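Putative polyketide cyclase (Pseudomonas putida KT2440, PDB 3F7X) is of unknown function but may act as a polyketide cyclase, closing rings in small-molecule substrates. Local coordinates at residues R93-Y104 against G116-F127. Residues are numbered along the deposited sequence; the frame is centred on the assembly and turned at random. Where two conformers were deposited one is given.
With EDO (1,2-ethanediol), chain I.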
# COMPACT_ATOMS: atom_id res chain seq x y z
N ARG A 93 -7.36 -6.20 -11.75
CA ARG A 93 -6.57 -5.59 -10.69
C ARG A 93 -7.19 -4.23 -10.34
O ARG A 93 -7.68 -3.52 -11.22
CB ARG A 93 -5.11 -5.47 -11.12
CG ARG A 93 -4.43 -6.80 -11.44
CD ARG A 93 -4.17 -7.69 -10.26
NE ARG A 93 -3.04 -7.20 -9.47
CZ ARG A 93 -1.78 -7.49 -9.73
NH1 ARG A 93 -1.45 -8.31 -10.71
NH2 ARG A 93 -0.80 -6.96 -9.01
N ALA A 94 -7.13 -3.86 -9.07
CA ALA A 94 -7.64 -2.60 -8.61
C ALA A 94 -6.82 -2.14 -7.42
O ALA A 94 -6.12 -2.94 -6.77
CB ALA A 94 -9.17 -2.66 -8.29
N ALA A 95 -6.97 -0.87 -7.10
CA ALA A 95 -6.29 -0.26 -5.96
C ALA A 95 -7.19 0.83 -5.42
O ALA A 95 -7.93 1.45 -6.17
CB ALA A 95 -4.93 0.32 -6.39
N ALA A 96 -7.09 1.08 -4.12
CA ALA A 96 -7.83 2.16 -3.51
C ALA A 96 -6.93 2.85 -2.49
O ALA A 96 -6.22 2.19 -1.75
CB ALA A 96 -9.14 1.66 -2.83
N GLU A 97 -7.04 4.19 -2.46
CA GLU A 97 -6.40 4.99 -1.44
C GLU A 97 -7.46 5.82 -0.74
O GLU A 97 -8.43 6.25 -1.36
CB GLU A 97 -5.31 5.89 -2.04
CG GLU A 97 -4.32 6.32 -0.99
CD GLU A 97 -3.13 7.12 -1.48
OE1 GLU A 97 -3.26 7.80 -2.52
OE2 GLU A 97 -2.12 7.15 -0.73
N PHE A 98 -7.31 6.04 0.55
CA PHE A 98 -8.32 6.67 1.36
C PHE A 98 -7.75 7.11 2.69
O PHE A 98 -6.61 6.79 3.06
CB PHE A 98 -9.51 5.71 1.56
CG PHE A 98 -9.12 4.32 1.95
CD1 PHE A 98 -8.90 3.99 3.26
CD2 PHE A 98 -8.94 3.36 0.99
CE1 PHE A 98 -8.51 2.72 3.61
CE2 PHE A 98 -8.53 2.09 1.34
CZ PHE A 98 -8.31 1.77 2.63
N THR A 99 -8.57 7.84 3.43
CA THR A 99 -8.24 8.29 4.78
C THR A 99 -9.14 7.55 5.76
O THR A 99 -10.37 7.60 5.67
CB THR A 99 -8.44 9.80 4.96
OG1 THR A 99 -7.65 10.47 4.00
CG2 THR A 99 -8.01 10.22 6.37
N VAL A 100 -8.52 6.85 6.70
CA VAL A 100 -9.22 6.16 7.77
C VAL A 100 -9.50 7.12 8.92
O VAL A 100 -8.59 7.72 9.46
CB VAL A 100 -8.41 4.97 8.29
CG1 VAL A 100 -9.17 4.27 9.41
CG2 VAL A 100 -8.05 4.00 7.17
N HIS A 101 -10.78 7.24 9.27
CA HIS A 101 -11.23 7.92 10.47
C HIS A 101 -11.76 6.86 11.41
O HIS A 101 -12.75 6.22 11.12
CB HIS A 101 -12.36 8.92 10.17
CG HIS A 101 -11.92 10.04 9.31
ND1 HIS A 101 -11.55 11.26 9.82
CD2 HIS A 101 -11.71 10.10 7.97
CE1 HIS A 101 -11.16 12.05 8.82
NE2 HIS A 101 -11.26 11.37 7.69
N GLY A 102 -11.11 6.66 12.54
CA GLY A 102 -11.46 5.53 13.41
C GLY A 102 -11.57 5.90 14.86
O GLY A 102 -11.09 6.95 15.32
N GLN A 103 -12.18 4.99 15.59
CA GLN A 103 -12.22 5.04 17.03
C GLN A 103 -11.89 3.63 17.57
O GLN A 103 -12.43 2.65 17.08
CB GLN A 103 -13.61 5.46 17.53
CG GLN A 103 -13.60 5.77 19.04
CD GLN A 103 -14.84 6.43 19.57
OE1 GLN A 103 -15.93 6.28 19.03
NE2 GLN A 103 -14.68 7.14 20.67
N TYR A 104 -10.99 3.58 18.54
CA TYR A 104 -10.52 2.32 19.13
C TYR A 104 -11.36 2.05 20.38
O TYR A 104 -11.28 2.78 21.37
CB TYR A 104 -9.04 2.47 19.46
CG TYR A 104 -8.30 1.22 19.86
CD1 TYR A 104 -8.76 -0.05 19.54
CD2 TYR A 104 -7.09 1.31 20.53
CE1 TYR A 104 -8.04 -1.17 19.93
CE2 TYR A 104 -6.37 0.20 20.90
CZ TYR A 104 -6.85 -1.06 20.61
OH TYR A 104 -6.16 -2.21 20.98
N GLY A 116 -11.32 4.45 23.64
CA GLY A 116 -12.14 5.30 22.81
C GLY A 116 -11.38 6.37 22.08
O GLY A 116 -11.98 7.33 21.59
N GLN A 117 -10.06 6.19 21.93
CA GLN A 117 -9.36 7.24 21.28
C GLN A 117 -9.62 7.23 19.75
O GLN A 117 -9.95 6.22 19.13
CB GLN A 117 -7.91 7.26 21.71
CG GLN A 117 -7.10 6.05 21.33
CD GLN A 117 -7.30 4.89 22.28
OE1 GLN A 117 -8.41 4.39 22.47
NE2 GLN A 117 -6.20 4.44 22.88
N THR A 118 -9.53 8.42 19.17
CA THR A 118 -9.73 8.57 17.74
C THR A 118 -8.40 8.52 17.01
O THR A 118 -7.35 8.85 17.57
CB THR A 118 -10.48 9.84 17.44
OG1 THR A 118 -9.72 10.93 17.92
CG2 THR A 118 -11.85 9.84 18.10
N TYR A 119 -8.43 8.16 15.74
CA TYR A 119 -7.26 8.20 14.92
C TYR A 119 -7.66 8.55 13.50
O TYR A 119 -8.77 8.26 13.07
CB TYR A 119 -6.53 6.85 14.97
CG TYR A 119 -7.36 5.61 14.70
CD1 TYR A 119 -8.02 4.96 15.72
CD2 TYR A 119 -7.48 5.08 13.43
CE1 TYR A 119 -8.76 3.79 15.47
CE2 TYR A 119 -8.20 3.93 13.18
CZ TYR A 119 -8.85 3.29 14.22
OH TYR A 119 -9.59 2.15 13.99
N VAL A 120 -6.73 9.14 12.77
CA VAL A 120 -6.94 9.53 11.39
C VAL A 120 -5.64 9.24 10.67
O VAL A 120 -4.59 9.78 11.07
CB VAL A 120 -7.34 11.02 11.23
CG1 VAL A 120 -7.55 11.35 9.74
CG2 VAL A 120 -8.57 11.40 12.07
N LEU A 121 -5.68 8.42 9.63
CA LEU A 121 -4.44 8.18 8.86
C LEU A 121 -4.74 7.66 7.49
O LEU A 121 -5.79 7.04 7.25
CB LEU A 121 -3.42 7.26 9.55
CG LEU A 121 -3.81 5.77 9.64
CD1 LEU A 121 -2.55 5.05 10.08
CD2 LEU A 121 -4.95 5.59 10.54
N PRO A 122 -3.84 7.96 6.54
CA PRO A 122 -4.01 7.41 5.23
C PRO A 122 -3.84 5.91 5.23
O PRO A 122 -3.11 5.35 6.07
CB PRO A 122 -2.88 8.07 4.41
CG PRO A 122 -2.10 8.77 5.29
CD PRO A 122 -2.67 8.85 6.61
N ALA A 123 -4.44 5.25 4.25
CA ALA A 123 -4.28 3.83 4.07
C ALA A 123 -4.57 3.53 2.61
O ALA A 123 -4.96 4.40 1.83
CB ALA A 123 -5.21 3.03 5.01
N GLY A 124 -4.36 2.29 2.20
CA GLY A 124 -4.69 1.89 0.86
C GLY A 124 -4.84 0.38 0.81
O GLY A 124 -4.53 -0.33 1.79
N ALA A 125 -5.29 -0.11 -0.32
CA ALA A 125 -5.42 -1.54 -0.55
C ALA A 125 -5.22 -1.84 -2.02
O ALA A 125 -5.50 -1.01 -2.88
CB ALA A 125 -6.78 -2.04 -0.08
N PHE A 126 -4.75 -3.05 -2.26
CA PHE A 126 -4.66 -3.60 -3.59
C PHE A 126 -5.54 -4.85 -3.68
O PHE A 126 -5.66 -5.61 -2.71
CB PHE A 126 -3.22 -3.97 -3.96
CG PHE A 126 -2.33 -2.75 -4.16
CD1 PHE A 126 -2.28 -2.14 -5.41
CD2 PHE A 126 -1.63 -2.17 -3.12
CE1 PHE A 126 -1.53 -1.00 -5.59
CE2 PHE A 126 -0.90 -1.06 -3.34
CZ PHE A 126 -0.83 -0.50 -4.56
N PHE A 127 -6.11 -5.05 -4.87
CA PHE A 127 -7.07 -6.12 -5.11
C PHE A 127 -6.70 -6.92 -6.35
O PHE A 127 -6.23 -6.35 -7.36
CB PHE A 127 -8.45 -5.54 -5.35
CG PHE A 127 -8.99 -4.74 -4.22
CD1 PHE A 127 -8.70 -3.40 -4.11
CD2 PHE A 127 -9.77 -5.31 -3.25
CE1 PHE A 127 -9.17 -2.65 -3.04
CE2 PHE A 127 -10.26 -4.56 -2.18
CZ PHE A 127 -9.97 -3.23 -2.09
C1 EDO I . -4.37 10.22 0.54
O1 EDO I . -5.00 11.47 0.21
C2 EDO I . -5.11 9.58 1.70
O2 EDO I . -6.52 9.79 1.50
O HOH W 1 -3.61 -4.94 -7.79
O HOH W 2 -2.20 5.60 1.51
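With CG set between its backbone N and carbonyl carbon (chi1 52°), Tyr119 lays its ring back across Gly102 on the neighbouring strand; the same torsion at Phe98 (chi1 47°) swings that ring over the Ala123-Gly124 backbone. Gly102 CA sits over the Tyr119 face as a CH-pi contact, 3.7 Å from the ring centroid. Glycine suits the spot, because a CB would run into the ring. Tyr119 CE2 also meets Val100 CG1 at 3.9 Å, and its OH hydrogen-bonds to Glu78 OE2 of strand 76-87. An alanine in place of Tyr119 is likely to uncover Gly102 CA and leave Glu78 OE2 without this hydroxyl partner. These strands are antiparallel neighbours in the sheet of the SnoaL-like alpha+beta fold, and paired backbone bonds run from Ala94-Phe127 to Gly102-Tyr119. Small Ala123 lets the Phe98 ring come close, CE1 to CB 3.6 Å, and its side chain borders an unidentified bound ligand on the face that carries Phe98, Val100 and Tyr119. On the face of Thr99 and His101, branched Val120 offers its CG1 methyl to the imidazole face, 4.1 Å from the His101 centroid. A water donates to Glu97 OE2 (2.7 Å) and, weakly, to Ala123 O; the Glu97 carboxylate also forms salt bridges with Arg93 of the second subunit and Arg136 of the second subunit. Glutamine's length lets Gln103 NE2 reach Gly116 O, 2.9 Å away and lying in the plane of the Gln103 side-chain amide, in a nearly straight bond (171°).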